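Local coordinates for uncharacterized protein AF_0924 (Archaeoglobus fulgidus, PDB 3DT5) that is of unknown function, here as the C-terminal domain, crystallised with a calcium ion, of what is probably a membrane protein, at residues A58-L62 against V100-E104. Sequence-based numbering, arbitrary orientation. Where two conformers were deposited one is given.
Sequences AGNNL and VLWEE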
ATOM      1  N   ALA A  58       1.086   5.330   9.166  1.00 34.79           N
ATOM      2  CA  ALA A  58       1.450   3.897   9.134  1.00 34.91           C
ATOM      3  C   ALA A  58       1.736   3.409  10.598  1.00 34.78           C
ATOM      4  O   ALA A  58       2.184   4.205  11.449  1.00 34.47           O
ATOM      5  CB  ALA A  58       2.689   3.701   8.270  1.00 33.80           C
ATOM      6  N   GLY A  59       1.519   2.119  10.838  1.00 33.72           N
ATOM      7  CA  GLY A  59       1.916   1.468  12.093  1.00 33.93           C
ATOM      8  C   GLY A  59       3.427   1.257  12.148  1.00 34.10           C
ATOM      9  O   GLY A  59       4.123   1.287  11.114  1.00 33.41           O
ATOM     10  N   ASN A  60       3.962   1.124  13.349  1.00 33.97           N
ATOM     11  CA  ASN A  60       5.424   1.033  13.508  1.00 34.11           C
ATOM     12  C   ASN A  60       5.985  -0.210  12.823  1.00 34.62           C
ATOM     13  O   ASN A  60       7.092  -0.142  12.310  1.00 35.08           O
ATOM     14  CB  ASN A  60       5.821   1.042  15.011  1.00 33.64           C
ATOM     15  CG  ASN A  60       5.658   2.432  15.658  1.00 35.09           C
ATOM     16  OD1 ASN A  60       4.984   3.313  15.076  1.00 37.81           O
ATOM     17  ND2 ASN A  60       6.308   2.654  16.840  1.00 33.26           N
ATOM     18  N   ASN A  61       5.203  -1.320  12.766  1.00 34.82           N
ATOM     19  CA  ASN A  61       5.689  -2.569  12.148  1.00 35.57           C
ATOM     20  C   ASN A  61       5.966  -2.307  10.647  1.00 35.10           C
ATOM     21  O   ASN A  61       7.025  -2.663  10.110  1.00 34.70           O
ATOM     22  CB  ASN A  61       4.664  -3.722  12.190  1.00 36.67           C
ATOM     23  CG  ASN A  61       4.352  -4.195  13.562  1.00 40.55           C
ATOM     24  OD1 ASN A  61       4.967  -3.788  14.525  1.00 45.15           O
ATOM     25  ND2 ASN A  61       3.337  -5.096  13.658  1.00 49.13           N
ATOM     26  N   LEU A  62       4.996  -1.706   9.977  1.00 33.80           N
ATOM     27  CA  LEU A  62       5.155  -1.357   8.565  1.00 33.10           C
ATOM     28  C   LEU A  62       6.282  -0.344   8.306  1.00 34.10           C
ATOM     29  O   LEU A  62       7.051  -0.519   7.360  1.00 35.40           O
ATOM     30  CB  LEU A  62       3.803  -0.806   7.995  1.00 33.15           C
ATOM     31  CG  LEU A  62       3.884  -0.411   6.509  1.00 32.91           C
ATOM     32  CD1 LEU A  62       4.328  -1.596   5.580  1.00 34.74           C
ATOM     33  CD2 LEU A  62       2.542   0.150   6.061  1.00 31.22           C
ATOM     34  N   VAL A 100       3.224  -6.901   4.741  1.00 37.90           N
ATOM     35  CA  VAL A 100       3.045  -6.196   6.035  1.00 37.30           C
ATOM     36  C   VAL A 100       1.932  -5.136   5.979  1.00 37.08           C
ATOM     37  O   VAL A 100       1.135  -5.045   6.904  1.00 37.09           O
ATOM     38  CB  VAL A 100       4.365  -5.552   6.565  1.00 36.51           C
ATOM     39  CG1 VAL A 100       4.113  -4.816   7.882  1.00 35.32           C
ATOM     40  CG2 VAL A 100       5.412  -6.656   6.806  1.00 38.67           C
ATOM     41  N   LEU A 101       1.899  -4.329   4.921  1.00 36.60           N
ATOM     42  CA  LEU A 101       0.817  -3.366   4.722  1.00 37.02           C
ATOM     43  C   LEU A 101      -0.581  -4.024   4.791  1.00 38.85           C
ATOM     44  O   LEU A 101      -1.525  -3.515   5.432  1.00 39.32           O
ATOM     45  CB  LEU A 101       1.010  -2.720   3.342  1.00 36.95           C
ATOM     46  CG  LEU A 101      -0.109  -1.811   2.759  1.00 37.47           C
ATOM     47  CD1 LEU A 101      -0.157  -0.527   3.534  1.00 37.25           C
ATOM     48  CD2 LEU A 101       0.218  -1.526   1.249  1.00 36.42           C
ATOM     49  N   TRP A 102      -0.715  -5.169   4.117  1.00 39.59           N
ATOM     50  CA  TRP A 102      -1.985  -5.881   4.103  1.00 40.36           C
ATOM     51  C   TRP A 102      -2.327  -6.361   5.529  1.00 39.92           C
ATOM     52  O   TRP A 102      -3.443  -6.171   6.020  1.00 39.63           O
ATOM     53  CB  TRP A 102      -1.940  -7.075   3.137  1.00 40.47           C
ATOM     54  CG  TRP A 102      -3.297  -7.758   3.111  1.00 41.19           C
ATOM     55  CD1 TRP A 102      -3.661  -8.957   3.727  1.00 42.33           C
ATOM     56  CD2 TRP A 102      -4.485  -7.232   2.520  1.00 40.74           C
ATOM     57  NE1 TRP A 102      -5.008  -9.199   3.494  1.00 41.19           N
ATOM     58  CE2 TRP A 102      -5.530  -8.167   2.759  1.00 42.55           C
ATOM     59  CE3 TRP A 102      -4.762  -6.087   1.752  1.00 40.88           C
ATOM     60  CZ2 TRP A 102      -6.836  -7.963   2.295  1.00 40.52           C
ATOM     61  CZ3 TRP A 102      -6.077  -5.890   1.293  1.00 42.23           C
ATOM     62  CH2 TRP A 102      -7.082  -6.827   1.564  1.00 42.88           C
ATOM     63  N   GLU A 103      -1.386  -6.986   6.228  1.00 41.11           N
ATOM     64  CA  GLU A 103      -1.665  -7.400   7.618  0.60 41.24           C
ATOM     65  C   GLU A 103      -2.090  -6.208   8.498  1.00 41.15           C
ATOM     66  O   GLU A 103      -3.065  -6.299   9.286  1.00 41.66           O
ATOM     67  CB  GLU A 103      -0.479  -8.160   8.217  0.60 42.10           C
ATOM     68  CG  GLU A 103      -0.154  -9.499   7.497  0.60 44.76           C
ATOM     69  CD  GLU A 103      -1.361 -10.450   7.320  0.60 50.64           C
ATOM     70  OE1 GLU A 103      -1.582 -10.985   6.194  0.60 50.03           O
ATOM     71  OE2 GLU A 103      -2.086 -10.683   8.313  0.60 53.98           O
ATOM     72  N   GLU A 104      -1.369  -5.095   8.400  1.00 39.85           N
ATOM     73  CA  GLU A 104      -1.756  -3.893   9.197  1.00 39.90           C
ATOM     74  C   GLU A 104      -3.142  -3.407   8.827  1.00 39.48           C
ATOM     75  O   GLU A 104      -3.920  -3.049   9.681  1.00 41.28           O
ATOM     76  CB  GLU A 104      -0.825  -2.693   9.003  1.00 39.41           C
ATOM     77  CG  GLU A 104       0.481  -2.835   9.710  1.00 40.47           C
ATOM     78  CD  GLU A 104       1.182  -1.525   9.957  1.00 41.23           C
ATOM     79  OE1 GLU A 104       2.139  -1.608  10.751  1.00 40.85           O
ATOM     80  OE2 GLU A 104       0.883  -0.430   9.372  1.00 42.49           O
TER
HETATM   81  O   HOH W   1       2.319  -1.921  13.340  1.00 35.98           O
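Glu104 starts with CG anti to its carbonyl carbon (chi1 -75°) and then runs out extended, which carries its carboxylate across to the start of helix 60-65, while Leu62, with CG anti to the backbone N (chi1 180°), sends its branch back toward Val100 and Leu101. The two carboxylate oxygens divide the work. Glu104 OE2 takes the N-H of Gly59 at 3.0 Å from the syn side, in a bond bent to 143°. Glu104 OE1 accepts from Leu62 N at 3.0 Å, the donor standing well above the carboxylate plane. A water 2.6 Å from Glu104 OE1 joins that oxygen to the backbone amide of the residue before Leu62. Gly59 holds the N-cap position of helix 60-65, and an acid from the long helix 88-116 takes up its N-H and that of Leu62 in the first turn, where the helix dipole would probably stabilise the negative charge. The Tyr27 hydroxyl is hydrogen-bonded to both Glu104 OE2 and Gly59 N, bringing helix 16-35 into the same site. With an alanine at Glu104 the Leu62 amide would probably lose its acceptor, the Gly59 N-H would be left to the Tyr27 hydroxyl, and that hydroxyl would lose its carboxylate partner. Leu62 CB lies over the same face of the carboxylate as its N, 3.3 Å from both Glu104 OE1 and Glu104 OE2, and beyond it the contact turns apolar. The Leu62 and Val100 side chains run in opposite directions, with Leu62 CD1 4.0 Å from Val100 CG1, whereas Leu62 CD2 lies alongside Leu101 CD1 at 3.8 Å, with Phe26 of helix 16-35 also packing on Leu62.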